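Local coordinates for protein L-amino acid deaminase (Proteus vulgaris, PDB 5I39) that binds flavin-adenine dinucleotide and, as a membrane-bound L-amino acid deaminase, probably carries out the FAD-dependent oxidation of L-amino acids, at residues M348-I358 / I369-E379; E91-R102 / P396-S404. All coordinates share one frame; numbering follows the deposited sequence.

Interaction 1: residues M348-I358 / I369-E379. With FAD (flavin-adenine dinucleotide), chain B; EDO (1,2-ethanediol), chain K; EDO (1,2-ethanediol), chain H.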
loop_
_atom_site.group_PDB
_atom_site.type_symbol
_atom_site.label_atom_id
_atom_site.label_comp_id
_atom_site.label_asym_id
_atom_site.label_seq_id
_atom_site.Cartn_x
_atom_site.Cartn_y
_atom_site.Cartn_z
HETATM N N MSE A 348 -8.765 -3.964 -6.165
HETATM C CA MSE A 348 -7.348 -4.068 -6.537
HETATM C C MSE A 348 -7.236 -4.604 -7.935
HETATM O O MSE A 348 -8.212 -5.072 -8.521
HETATM C CB MSE A 348 -6.605 -5.036 -5.609
HETATM C CG MSE A 348 -6.599 -4.549 -4.172
HETATM SE SE MSE A 348 -5.609 -5.729 -2.953
HETATM C CE MSE A 348 -7.279 -6.356 -2.140
ATOM N N ALA A 349 -6.030 -4.535 -8.481
ATOM C CA ALA A 349 -5.711 -5.136 -9.771
ATOM C C ALA A 349 -4.337 -5.767 -9.637
ATOM O O ALA A 349 -3.372 -5.083 -9.297
ATOM C CB ALA A 349 -5.736 -4.096 -10.877
ATOM N N ILE A 350 -4.267 -7.064 -9.917
ATOM C CA ILE A 350 -3.139 -7.913 -9.547
ATOM C C ILE A 350 -2.597 -8.591 -10.804
ATOM O O ILE A 350 -3.370 -9.036 -11.653
ATOM C CB ILE A 350 -3.596 -8.979 -8.509
ATOM C CG1 ILE A 350 -4.229 -8.313 -7.272
ATOM C CG2 ILE A 350 -2.455 -9.896 -8.085
ATOM C CD1 ILE A 350 -3.330 -7.349 -6.522
ATOM N N ALA A 351 -1.271 -8.661 -10.909
ATOM C CA ALA A 351 -0.607 -9.321 -12.038
ATOM C C ALA A 351 -0.715 -10.851 -11.908
ATOM O O ALA A 351 -0.937 -11.354 -10.809
ATOM C CB ALA A 351 0.849 -8.895 -12.112
ATOM N N PRO A 352 -0.543 -11.596 -13.022
ATOM C CA PRO A 352 -0.667 -13.066 -12.990
ATOM C C PRO A 352 0.185 -13.802 -11.947
ATOM O O PRO A 352 -0.243 -14.837 -11.432
ATOM C CB PRO A 352 -0.239 -13.481 -14.399
ATOM C CG PRO A 352 -0.598 -12.323 -15.253
ATOM C CD PRO A 352 -0.434 -11.095 -14.406
ATOM N N ASP A 353 1.368 -13.267 -11.644
ATOM C CA ASP A 353 2.272 -13.869 -10.652
ATOM C C ASP A 353 2.218 -13.189 -9.270
ATOM O O ASP A 353 3.050 -13.482 -8.415
ATOM C CB ASP A 353 3.709 -13.916 -11.194
ATOM C CG ASP A 353 4.305 -12.543 -11.438
ATOM O OD1 ASP A 353 3.678 -11.514 -11.092
ATOM O OD2 ASP A 353 5.418 -12.482 -11.994
ATOM N N GLU A 354 1.253 -12.275 -9.098
ATOM C CA GLU A 354 0.986 -11.572 -7.828
ATOM C C GLU A 354 2.092 -10.602 -7.395
ATOM O O GLU A 354 2.106 -10.138 -6.253
ATOM C CB GLU A 354 0.651 -12.570 -6.705
ATOM C CG GLU A 354 -0.530 -13.473 -7.043
ATOM C CD GLU A 354 -0.826 -14.530 -5.991
ATOM O OE1 GLU A 354 -0.050 -14.675 -5.021
ATOM O OE2 GLU A 354 -1.850 -15.230 -6.147
ATOM N N ASN A 355 2.998 -10.260 -8.309
ATOM C CA ASN A 355 4.065 -9.301 -8.021
ATOM C C ASN A 355 3.812 -7.993 -8.774
ATOM O O ASN A 355 3.065 -7.980 -9.750
ATOM C CB ASN A 355 5.427 -9.893 -8.376
ATOM C CG ASN A 355 5.766 -11.107 -7.532
ATOM O OD1 ASN A 355 5.325 -11.224 -6.386
ATOM N ND2 ASN A 355 6.542 -12.021 -8.097
ATOM N N PRO A 356 4.426 -6.880 -8.323
ATOM C CA PRO A 356 4.156 -5.583 -8.945
ATOM C C PRO A 356 4.596 -5.459 -10.400
ATOM O O PRO A 356 5.401 -6.261 -10.887
ATOM C CB PRO A 356 4.969 -4.608 -8.078
ATOM C CG PRO A 356 5.113 -5.289 -6.764
ATOM C CD PRO A 356 5.289 -6.732 -7.136
ATOM N N ILE A 357 4.043 -4.455 -11.074
ATOM C CA ILE A 357 4.549 -4.018 -12.376
ATOM C C ILE A 357 5.168 -2.641 -12.165
ATOM O O ILE A 357 4.463 -1.651 -11.954
ATOM C CB ILE A 357 3.471 -4.023 -13.477
ATOM C CG1 ILE A 357 2.948 -5.456 -13.671
ATOM C CG2 ILE A 357 4.056 -3.497 -14.783
ATOM C CD1 ILE A 357 1.750 -5.588 -14.592
ATOM N N ILE A 358 6.498 -2.617 -12.186
ATOM C CA ILE A 358 7.296 -1.410 -11.995
ATOM C C ILE A 358 8.285 -1.479 -13.142
ATOM O O ILE A 358 9.246 -2.243 -13.079
ATOM C CB ILE A 358 8.041 -1.402 -10.643
ATOM C CG1 ILE A 358 7.069 -1.592 -9.470
ATOM C CG2 ILE A 358 8.811 -0.095 -10.482
ATOM C CD1 ILE A 358 7.741 -2.080 -8.202
ATOM N N ILE A 369 5.760 2.722 -15.628
ATOM C CA ILE A 369 4.543 2.249 -14.951
ATOM C C ILE A 369 4.917 1.818 -13.541
ATOM O O ILE A 369 5.927 1.143 -13.357
ATOM C CB ILE A 369 3.927 1.021 -15.675
ATOM C CG1 ILE A 369 3.391 1.405 -17.061
ATOM C CG2 ILE A 369 2.810 0.386 -14.843
ATOM C CD1 ILE A 369 3.085 0.218 -17.955
ATOM N N ASN A 370 4.099 2.193 -12.559
ATOM C CA ASN A 370 4.251 1.736 -11.176
ATOM C C ASN A 370 2.860 1.381 -10.680
ATOM O O ASN A 370 2.101 2.261 -10.282
ATOM C CB ASN A 370 4.887 2.827 -10.307
ATOM C CG ASN A 370 5.164 2.368 -8.881
ATOM O OD1 ASN A 370 4.992 1.201 -8.541
ATOM N ND2 ASN A 370 5.601 3.297 -8.038
ATOM N N THR A 371 2.515 0.097 -10.732
ATOM C CA THR A 371 1.132 -0.314 -10.510
ATOM C C THR A 371 1.018 -1.813 -10.213
ATOM O O THR A 371 2.015 -2.494 -9.956
ATOM C CB THR A 371 0.260 0.112 -11.731
ATOM O OG1 THR A 371 -1.108 0.247 -11.340
ATOM C CG2 THR A 371 0.368 -0.862 -12.902
ATOM N N ALA A 372 -0.222 -2.297 -10.221
ATOM C CA ALA A 372 -0.539 -3.726 -10.205
ATOM C C ALA A 372 -0.043 -4.428 -8.948
ATOM O O ALA A 372 0.473 -5.536 -9.020
ATOM C CB ALA A 372 -0.007 -4.421 -11.460
ATOM N N THR A 373 -0.221 -3.788 -7.797
ATOM C CA THR A 373 0.228 -4.373 -6.546
ATOM C C THR A 373 -0.879 -4.442 -5.501
ATOM O O THR A 373 -1.686 -3.521 -5.362
ATOM C CB THR A 373 1.469 -3.650 -5.987
ATOM O OG1 THR A 373 1.847 -4.276 -4.760
ATOM C CG2 THR A 373 1.226 -2.163 -5.760
ATOM N N GLY A 374 -0.873 -5.547 -4.758
ATOM C CA GLY A 374 -1.720 -5.722 -3.582
ATOM C C GLY A 374 -1.065 -5.275 -2.284
ATOM O O GLY A 374 -1.654 -5.434 -1.223
ATOM N N TRP A 375 0.139 -4.701 -2.372
ATOM C CA TRP A 375 0.925 -4.301 -1.206
ATOM C C TRP A 375 1.576 -2.928 -1.419
ATOM O O TRP A 375 2.657 -2.653 -0.895
ATOM C CB TRP A 375 1.998 -5.354 -0.923
ATOM C CG TRP A 375 1.456 -6.652 -0.446
ATOM C CD1 TRP A 375 1.357 -7.812 -1.154
ATOM C CD2 TRP A 375 0.949 -6.933 0.858
ATOM N NE1 TRP A 375 0.815 -8.800 -0.370
ATOM C CE2 TRP A 375 0.548 -8.283 0.869
ATOM C CE3 TRP A 375 0.784 -6.168 2.019
ATOM C CZ2 TRP A 375 0.001 -8.895 2.003
ATOM C CZ3 TRP A 375 0.238 -6.773 3.147
ATOM C CH2 TRP A 375 -0.151 -8.121 3.127
ATOM N N GLY A 376 0.903 -2.059 -2.167
ATOM C CA GLY A 376 1.478 -0.781 -2.557
ATOM C C GLY A 376 1.775 0.158 -1.411
ATOM O O GLY A 376 2.716 0.932 -1.495
HETATM N N MSE A 377 0.995 0.116 -0.337
HETATM C CA MSE A 377 1.297 0.980 0.803
HETATM C C MSE A 377 2.663 0.624 1.351
HETATM O O MSE A 377 3.528 1.492 1.504
HETATM C CB MSE A 377 0.245 0.899 1.905
HETATM C CG MSE A 377 -1.126 1.443 1.511
HETATM SE SE MSE A 377 -1.104 3.352 1.041
HETATM C CE MSE A 377 -0.376 4.073 2.718
ATOM N N THR A 378 2.862 -0.665 1.626
ATOM C CA THR A 378 4.123 -1.188 2.149
ATOM C C THR A 378 5.308 -0.906 1.227
ATOM O O THR A 378 6.377 -0.488 1.677
ATOM C CB THR A 378 4.011 -2.713 2.343
ATOM O OG1 THR A 378 2.964 -3.001 3.269
ATOM C CG2 THR A 378 5.307 -3.316 2.883
ATOM N N GLU A 379 5.107 -1.181 -0.059
ATOM C CA GLU A 379 6.178 -1.131 -1.046
ATOM C C GLU A 379 6.543 0.277 -1.486
ATOM O O GLU A 379 7.666 0.500 -1.941
ATOM C CB GLU A 379 5.758 -1.923 -2.281
ATOM C CG GLU A 379 5.563 -3.404 -2.014
ATOM C CD GLU A 379 4.788 -4.125 -3.099
ATOM O OE1 GLU A 379 4.247 -3.469 -4.012
ATOM O OE2 GLU A 379 4.710 -5.371 -3.024
HETATM P PA FAD B . -4.737 4.160 -6.019
HETATM O O1A FAD B . -6.060 3.492 -6.410
HETATM O O2A FAD B . -4.655 4.575 -4.562
HETATM O O5B FAD B . -4.473 5.484 -6.858
HETATM C C5B FAD B . -4.520 5.523 -8.277
HETATM C C4B FAD B . -5.110 6.876 -8.628
HETATM O O4B FAD B . -5.033 7.058 -10.057
HETATM C C3B FAD B . -6.588 6.974 -8.245
HETATM O O3B FAD B . -6.771 8.021 -7.293
HETATM C C2B FAD B . -7.273 7.222 -9.598
HETATM O O2B FAD B . -8.436 8.066 -9.505
HETATM C C1B FAD B . -6.157 7.825 -10.431
HETATM N N9A FAD B . -6.296 7.678 -11.883
HETATM C C8A FAD B . -6.532 6.565 -12.548
HETATM N N7A FAD B . -6.541 6.767 -13.882
HETATM C C5A FAD B . -6.305 8.064 -14.031
HETATM C C6A FAD B . -6.183 8.974 -15.166
HETATM N N6A FAD B . -6.328 8.515 -16.426
HETATM N N1A FAD B . -5.919 10.273 -14.928
HETATM C C2A FAD B . -5.749 10.739 -13.684
HETATM N N3A FAD B . -5.867 9.976 -12.591
HETATM C C4A FAD B . -6.130 8.670 -12.728
HETATM N N1 FAD B . -1.350 -2.663 0.933
HETATM C C2 FAD B . -0.562 -2.821 2.001
HETATM O O2 FAD B . 0.648 -2.561 1.875
HETATM N N3 FAD B . -1.066 -3.255 3.182
HETATM C C4 FAD B . -2.347 -3.583 3.379
HETATM O O4 FAD B . -2.746 -3.948 4.476
HETATM C C4X FAD B . -3.279 -3.461 2.250
HETATM N N5 FAD B . -4.590 -3.817 2.318
HETATM C C5X FAD B . -5.417 -3.513 1.312
HETATM C C6 FAD B . -6.800 -3.665 1.440
HETATM C C7 FAD B . -7.680 -3.297 0.426
HETATM C C7M FAD B . -9.174 -3.424 0.614
HETATM C C8 FAD B . -7.147 -2.747 -0.829
HETATM C C8M FAD B . -8.057 -2.298 -1.948
HETATM C C9 FAD B . -5.765 -2.616 -0.968
HETATM C C9A FAD B . -4.884 -2.979 0.045
HETATM N N10 FAD B . -3.498 -2.847 -0.098
HETATM C C10 FAD B . -2.660 -2.960 1.009
HETATM C "C1'" FAD B . -2.910 -2.408 -1.348
HETATM C "C2'" FAD B . -2.698 -0.938 -1.440
HETATM O "O2'" FAD B . -3.827 -0.273 -0.884
HETATM C "C3'" FAD B . -2.515 -0.603 -2.917
HETATM O "O3'" FAD B . -1.520 -1.464 -3.533
HETATM C "C4'" FAD B . -2.084 0.825 -3.153
HETATM O "O4'" FAD B . -2.953 1.728 -2.444
HETATM C "C5'" FAD B . -2.128 1.130 -4.640
HETATM O "O5'" FAD B . -1.767 2.505 -4.781
HETATM P P FAD B . -1.952 3.211 -6.227
HETATM O O1P FAD B . -1.437 4.612 -6.089
HETATM O O2P FAD B . -1.405 2.300 -7.305
HETATM O O3P FAD B . -3.559 3.155 -6.460
HETATM C C1 EDO K . -3.719 -6.726 0.704
HETATM O O1 EDO K . -2.494 -6.381 1.365
HETATM C C2 EDO K . -3.571 -8.061 -0.022
HETATM O O2 EDO K . -4.859 -8.583 -0.390
HETATM C C1 EDO H . -0.786 -9.333 -3.720
HETATM O O1 EDO H . 0.338 -10.220 -3.723
HETATM C C2 EDO H . -2.054 -10.045 -3.281
HETATM O O2 EDO H . -2.418 -11.051 -4.240
HETATM O O HOH W 1 -4.098 -3.191 -6.762
HETATM O O HOH W 2 0.489 -8.194 -8.667
HETATM O O HOH W 3 0.912 -7.598 -5.446
#

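Interaction 2: residues E91-R102 / P396-S404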
loop_
_atom_site.group_PDB
_atom_site.type_symbol
_atom_site.label_atom_id
_atom_site.label_comp_id
_atom_site.label_asym_id
_atom_site.label_seq_id
_atom_site.Cartn_x
_atom_site.Cartn_y
_atom_site.Cartn_z
ATOM N N GLU A 91 11.152 -12.511 -4.949
ATOM C CA GLU A 91 10.898 -11.416 -5.883
ATOM C C GLU A 91 10.531 -10.110 -5.170
ATOM O O GLU A 91 10.956 -9.040 -5.600
ATOM C CB GLU A 91 9.804 -11.805 -6.889
ATOM C CG GLU A 91 10.246 -12.814 -7.951
ATOM C CD GLU A 91 10.376 -14.254 -7.457
ATOM O OE1 GLU A 91 9.900 -14.580 -6.352
ATOM O OE2 GLU A 91 10.961 -15.084 -8.180
ATOM N N THR A 92 9.762 -10.204 -4.086
ATOM C CA THR A 92 9.267 -9.019 -3.381
ATOM C C THR A 92 9.744 -8.883 -1.936
ATOM O O THR A 92 9.412 -7.889 -1.285
ATOM C CB THR A 92 7.730 -8.972 -3.409
ATOM O OG1 THR A 92 7.216 -10.195 -2.871
ATOM C CG2 THR A 92 7.223 -8.771 -4.836
ATOM N N PHE A 93 10.543 -9.823 -1.430
ATOM C CA PHE A 93 10.938 -9.743 -0.030
ATOM C C PHE A 93 11.644 -8.423 0.288
ATOM O O PHE A 93 11.249 -7.715 1.216
ATOM C CB PHE A 93 11.826 -10.903 0.412
ATOM C CG PHE A 93 12.309 -10.731 1.816
ATOM C CD1 PHE A 93 11.477 -11.039 2.886
ATOM C CD2 PHE A 93 13.536 -10.137 2.074
ATOM C CE1 PHE A 93 11.889 -10.820 4.188
ATOM C CE2 PHE A 93 13.953 -9.909 3.375
ATOM C CZ PHE A 93 13.130 -10.257 4.434
ATOM N N LEU A 94 12.692 -8.094 -0.460
ATOM C CA LEU A 94 13.451 -6.876 -0.160
ATOM C C LEU A 94 12.628 -5.607 -0.383
ATOM O O LEU A 94 12.760 -4.642 0.354
ATOM C CB LEU A 94 14.771 -6.833 -0.931
ATOM C CG LEU A 94 15.839 -7.803 -0.419
ATOM C CD1 LEU A 94 17.032 -7.787 -1.359
ATOM C CD2 LEU A 94 16.291 -7.491 1.005
ATOM N N LEU A 95 11.757 -5.623 -1.382
ATOM C CA LEU A 95 10.837 -4.517 -1.588
ATOM C C LEU A 95 10.037 -4.226 -0.304
ATOM O O LEU A 95 9.858 -3.070 0.084
ATOM C CB LEU A 95 9.915 -4.845 -2.760
ATOM C CG LEU A 95 9.049 -3.724 -3.316
ATOM C CD1 LEU A 95 9.879 -2.662 -4.016
ATOM C CD2 LEU A 95 8.046 -4.310 -4.289
ATOM N N HIS A 96 9.594 -5.288 0.362
ATOM C CA HIS A 96 8.861 -5.162 1.625
ATOM C C HIS A 96 9.745 -4.876 2.836
ATOM O O HIS A 96 9.382 -4.075 3.697
ATOM C CB HIS A 96 8.028 -6.411 1.859
ATOM C CG HIS A 96 6.863 -6.507 0.939
ATOM N ND1 HIS A 96 5.600 -6.817 1.380
ATOM C CD2 HIS A 96 6.755 -6.280 -0.389
ATOM C CE1 HIS A 96 4.766 -6.804 0.359
ATOM N NE2 HIS A 96 5.440 -6.473 -0.727
ATOM N N HIS A 97 10.895 -5.533 2.898
ATOM C CA HIS A 97 11.839 -5.383 4.008
ATOM C C HIS A 97 12.370 -3.946 4.063
ATOM O O HIS A 97 12.367 -3.305 5.121
ATOM C CB HIS A 97 12.961 -6.398 3.801
ATOM C CG HIS A 97 13.929 -6.516 4.928
ATOM N ND1 HIS A 97 13.582 -7.007 6.169
ATOM C CD2 HIS A 97 15.261 -6.278 4.967
ATOM C CE1 HIS A 97 14.666 -7.042 6.929
ATOM N NE2 HIS A 97 15.692 -6.604 6.225
ATOM N N LEU A 98 12.807 -3.443 2.912
ATOM C CA LEU A 98 13.242 -2.050 2.792
ATOM C C LEU A 98 12.067 -1.070 2.887
ATOM O O LEU A 98 12.217 0.023 3.420
ATOM C CB LEU A 98 14.019 -1.821 1.489
ATOM C CG LEU A 98 15.498 -2.216 1.465
ATOM C CD1 LEU A 98 15.723 -3.687 1.770
ATOM C CD2 LEU A 98 16.090 -1.858 0.113
ATOM N N GLY A 99 10.907 -1.454 2.362
ATOM C CA GLY A 99 9.711 -0.624 2.482
ATOM C C GLY A 99 9.377 -0.315 3.931
ATOM O O GLY A 99 9.167 0.842 4.296
ATOM N N LYS A 100 9.354 -1.352 4.765
ATOM C CA LYS A 100 9.135 -1.170 6.202
ATOM C C LYS A 100 10.197 -0.268 6.830
ATOM O O LYS A 100 9.884 0.604 7.631
ATOM C CB LYS A 100 9.161 -2.511 6.924
ATOM C CG LYS A 100 7.960 -3.406 6.669
ATOM C CD LYS A 100 8.265 -4.865 6.987
ATOM C CE LYS A 100 8.791 -5.057 8.399
ATOM N NZ LYS A 100 9.150 -6.480 8.609
ATOM N N HIS A 101 11.456 -0.498 6.465
ATOM C CA HIS A 101 12.571 0.290 6.988
ATOM C C HIS A 101 12.387 1.779 6.685
ATOM O O HIS A 101 12.640 2.639 7.530
ATOM C CB HIS A 101 13.872 -0.228 6.382
ATOM C CG HIS A 101 15.099 0.450 6.894
ATOM N ND1 HIS A 101 15.849 1.307 6.121
ATOM C CD2 HIS A 101 15.710 0.389 8.096
ATOM C CE1 HIS A 101 16.872 1.750 6.829
ATOM N NE2 HIS A 101 16.812 1.206 8.032
ATOM N N ARG A 102 11.932 2.080 5.477
ATOM C CA ARG A 102 11.651 3.453 5.078
ATOM C C ARG A 102 10.402 4.008 5.748
ATOM O O ARG A 102 10.375 5.179 6.124
ATOM C CB ARG A 102 11.572 3.538 3.566
ATOM C CG ARG A 102 12.941 3.266 2.986
ATOM C CD ARG A 102 12.950 3.231 1.499
ATOM N NE ARG A 102 14.285 2.915 1.010
ATOM C CZ ARG A 102 14.689 3.116 -0.237
ATOM N NH1 ARG A 102 13.860 3.647 -1.139
ATOM N NH2 ARG A 102 15.929 2.792 -0.587
ATOM N N PRO A 396 19.536 0.744 -10.894
ATOM C CA PRO A 396 18.305 0.635 -10.094
ATOM C C PRO A 396 18.518 0.143 -8.658
ATOM O O PRO A 396 19.413 -0.658 -8.397
ATOM C CB PRO A 396 17.466 -0.363 -10.893
ATOM C CG PRO A 396 18.467 -1.226 -11.574
ATOM C CD PRO A 396 19.631 -0.333 -11.900
ATOM N N VAL A 397 17.673 0.617 -7.745
ATOM C CA VAL A 397 17.796 0.289 -6.312
ATOM C C VAL A 397 17.632 -1.209 -6.012
ATOM O O VAL A 397 18.307 -1.750 -5.134
ATOM C CB VAL A 397 16.821 1.135 -5.446
ATOM C CG1 VAL A 397 15.356 0.873 -5.797
ATOM C CG2 VAL A 397 17.074 0.915 -3.956
ATOM N N LEU A 398 16.727 -1.862 -6.730
ATOM C CA LEU A 398 16.552 -3.308 -6.636
ATOM C C LEU A 398 16.527 -3.877 -8.038
ATOM O O LEU A 398 16.356 -3.141 -9.016
ATOM C CB LEU A 398 15.255 -3.664 -5.887
ATOM C CG LEU A 398 15.185 -3.375 -4.381
ATOM C CD1 LEU A 398 13.793 -3.687 -3.852
ATOM C CD2 LEU A 398 16.230 -4.153 -3.593
ATOM N N ASP A 399 16.713 -5.193 -8.120
ATOM C CA ASP A 399 16.598 -5.940 -9.371
ATOM C C ASP A 399 15.220 -5.681 -9.992
ATOM O O ASP A 399 14.211 -6.047 -9.391
ATOM C CB ASP A 399 16.781 -7.440 -9.088
ATOM C CG ASP A 399 16.677 -8.309 -10.340
ATOM O OD1 ASP A 399 16.651 -7.783 -11.476
ATOM O OD2 ASP A 399 16.624 -9.546 -10.172
ATOM N N PRO A 400 15.178 -5.022 -11.170
ATOM C CA PRO A 400 13.879 -4.706 -11.774
ATOM C C PRO A 400 13.254 -5.832 -12.603
ATOM O O PRO A 400 12.083 -5.726 -12.967
ATOM C CB PRO A 400 14.203 -3.510 -12.670
ATOM C CG PRO A 400 15.607 -3.739 -13.094
ATOM C CD PRO A 400 16.290 -4.494 -11.984
ATOM N N LYS A 401 14.008 -6.892 -12.900
ATOM C CA LYS A 401 13.517 -7.972 -13.768
ATOM C C LYS A 401 12.202 -8.613 -13.291
ATOM O O LYS A 401 11.292 -8.797 -14.097
ATOM C CB LYS A 401 14.612 -9.022 -14.000
ATOM C CG LYS A 401 15.723 -8.514 -14.902
ATOM C CD LYS A 401 16.796 -9.564 -15.136
ATOM C CE LYS A 401 17.886 -9.050 -16.066
ATOM N NZ LYS A 401 17.449 -8.990 -17.490
ATOM N N PRO A 402 12.070 -8.910 -11.979
ATOM C CA PRO A 402 10.802 -9.499 -11.521
ATOM C C PRO A 402 9.584 -8.567 -11.574
ATOM O O PRO A 402 8.464 -9.030 -11.375
ATOM C CB PRO A 402 11.096 -9.893 -10.065
ATOM C CG PRO A 402 12.576 -9.940 -9.959
ATOM C CD PRO A 402 13.066 -8.881 -10.894
ATOM N N PHE A 403 9.802 -7.275 -11.823
ATOM C CA PHE A 403 8.718 -6.292 -11.912
ATOM C C PHE A 403 8.464 -5.811 -13.340
ATOM O O PHE A 403 7.604 -4.963 -13.562
ATOM C CB PHE A 403 9.028 -5.091 -11.015
ATOM C CG PHE A 403 9.554 -5.472 -9.661
ATOM C CD1 PHE A 403 8.833 -6.328 -8.841
ATOM C CD2 PHE A 403 10.772 -4.978 -9.204
ATOM C CE1 PHE A 403 9.316 -6.685 -7.592
ATOM C CE2 PHE A 403 11.258 -5.330 -7.957
ATOM C CZ PHE A 403 10.530 -6.184 -7.148
ATOM N N SER A 404 9.172 -6.388 -14.306
ATOM C CA SER A 404 9.063 -5.963 -15.695
ATOM C C SER A 404 7.694 -6.284 -16.281
ATOM O O SER A 404 7.109 -7.331 -15.996
ATOM C CB SER A 404 10.137 -6.650 -16.540
ATOM O OG SER A 404 9.976 -6.356 -17.918
HETATM O O HOH W 4 13.453 -8.008 -7.100
#

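Interaction 1: residues M348-I358 / I369-E379
Ile357 and Thr371 form an antiparallel hydrogen-bonded pair: Ile357 N donates to Thr371 O at 3.0 Å (N-H...O 162°), and Thr371 N returns a bond to Ile357 O at 2.9 Å (158°). Ile358 and Asn370 make the adjoining non-hydrogen-bonded pair. Beyond these, waters take over. One accepts from Ala351 N and donates to Ala372 O; another links Ala349 N with Thr373 O. That same Thr373 O accepts from FAD O3' at 2.8 Å, while Gly376 N donates to O3'. At the flavin, Thr378 grips FAD O2 twice, through its backbone N and through OG1 at 2.7 Å. Thr373 OG1, set anti to its backbone N (chi1 180°), donates to Glu379 OE1 (2.6 Å) and accepts from Trp375 N, an ST turn; CG2 is left 3.6 Å from FAD O3'. Pro356 packs its ring atom CG against the same Glu379 carboxylate, a van der Waals contact. Ile357 CD1 meets Ala372 CB at 3.8 Å, and Ile350 CD1 lies against the Gly374 backbone. Selenomethionine Met348 puts CG beside flavin methyl C8M. The contact joins hairpin 357-360/367-371, at the six-stranded sheet's edge, to strand 340-350 of the larger sheet and FAD-binding helix 376-392, with helix 90-103 touching Pro356 and Glu379.

Interaction 2: residues E91-R102 / P396-S404
Leu398 packs its two methyls on helix 90-103 at adjacent residues. CD1 lies 4.0 Å from Leu95 CD1 and also approaches the backbone there, 3.7 Å from Leu95 N; CD2 rests 4.0 Å from Leu94 CB, and Leu98 CD2, a turn further on, is a looser neighbour. Each methyl thus takes one of two consecutive residues, and the Leu95 and Leu398 side chains meet at a slant. The two methyls of Leu95 divide between two partners in the loop: CD1 goes to Leu398, while CD2 lies 4.2 Å from Phe403 CZ.

The aromatic contacts lie at the N-terminal end of the segment. Thr92 CG2 meets the edge of the Phe403 ring, close to its plane, 4.0 Å from CE1. The ring tip also reaches backbone: Phe403 CZ is 3.3 Å from Glu91 O. Aliphatic contact continues with Glu91 CG against Pro402 CB, the carboxylate leading away from the loop. At the far end Val397 CG2 lies near Arg102 NH2; the same guanidinium is held through NH1 by a salt bridge to Glu385 of helix 376-392.

Polar contact between the segments runs through water: one molecule donates to both Glu91 O and Asp399 O, 3.1 Å each. Within the loop, Asp399 OD1 accepts from Lys401 N, an Asx turn leading into the 3-10 segment 401-403.

Most direct contacts are between carbon atoms, so cohesion here comes mainly from apolar packing, and the bridging water supplies a shared polar partner for the two carbonyl oxygens.

Following the chain from the N terminus, helix segment 91-102 comes first, and interaction 2 closes a loop of 293 residues when the chain returns at 396-404. Interaction 1 is nested inside it, closing a far shorter loop of ten residues between 348-358 and 369-379. Their centres lie 12 Å apart, yet they touch directly: Glu379 OE2 is 2.7 Å from His96 NE2, a probable hydrogen bond, and Ile358 N is 2.9 Å from Phe403 O, probably another. Together they tie the edge hairpin of the FAD-binding sheet, helix 90-103 and the C-terminal loop after helix 376-392 together; interaction 1 meets the cofactor, and interaction 2 lies one layer behind it.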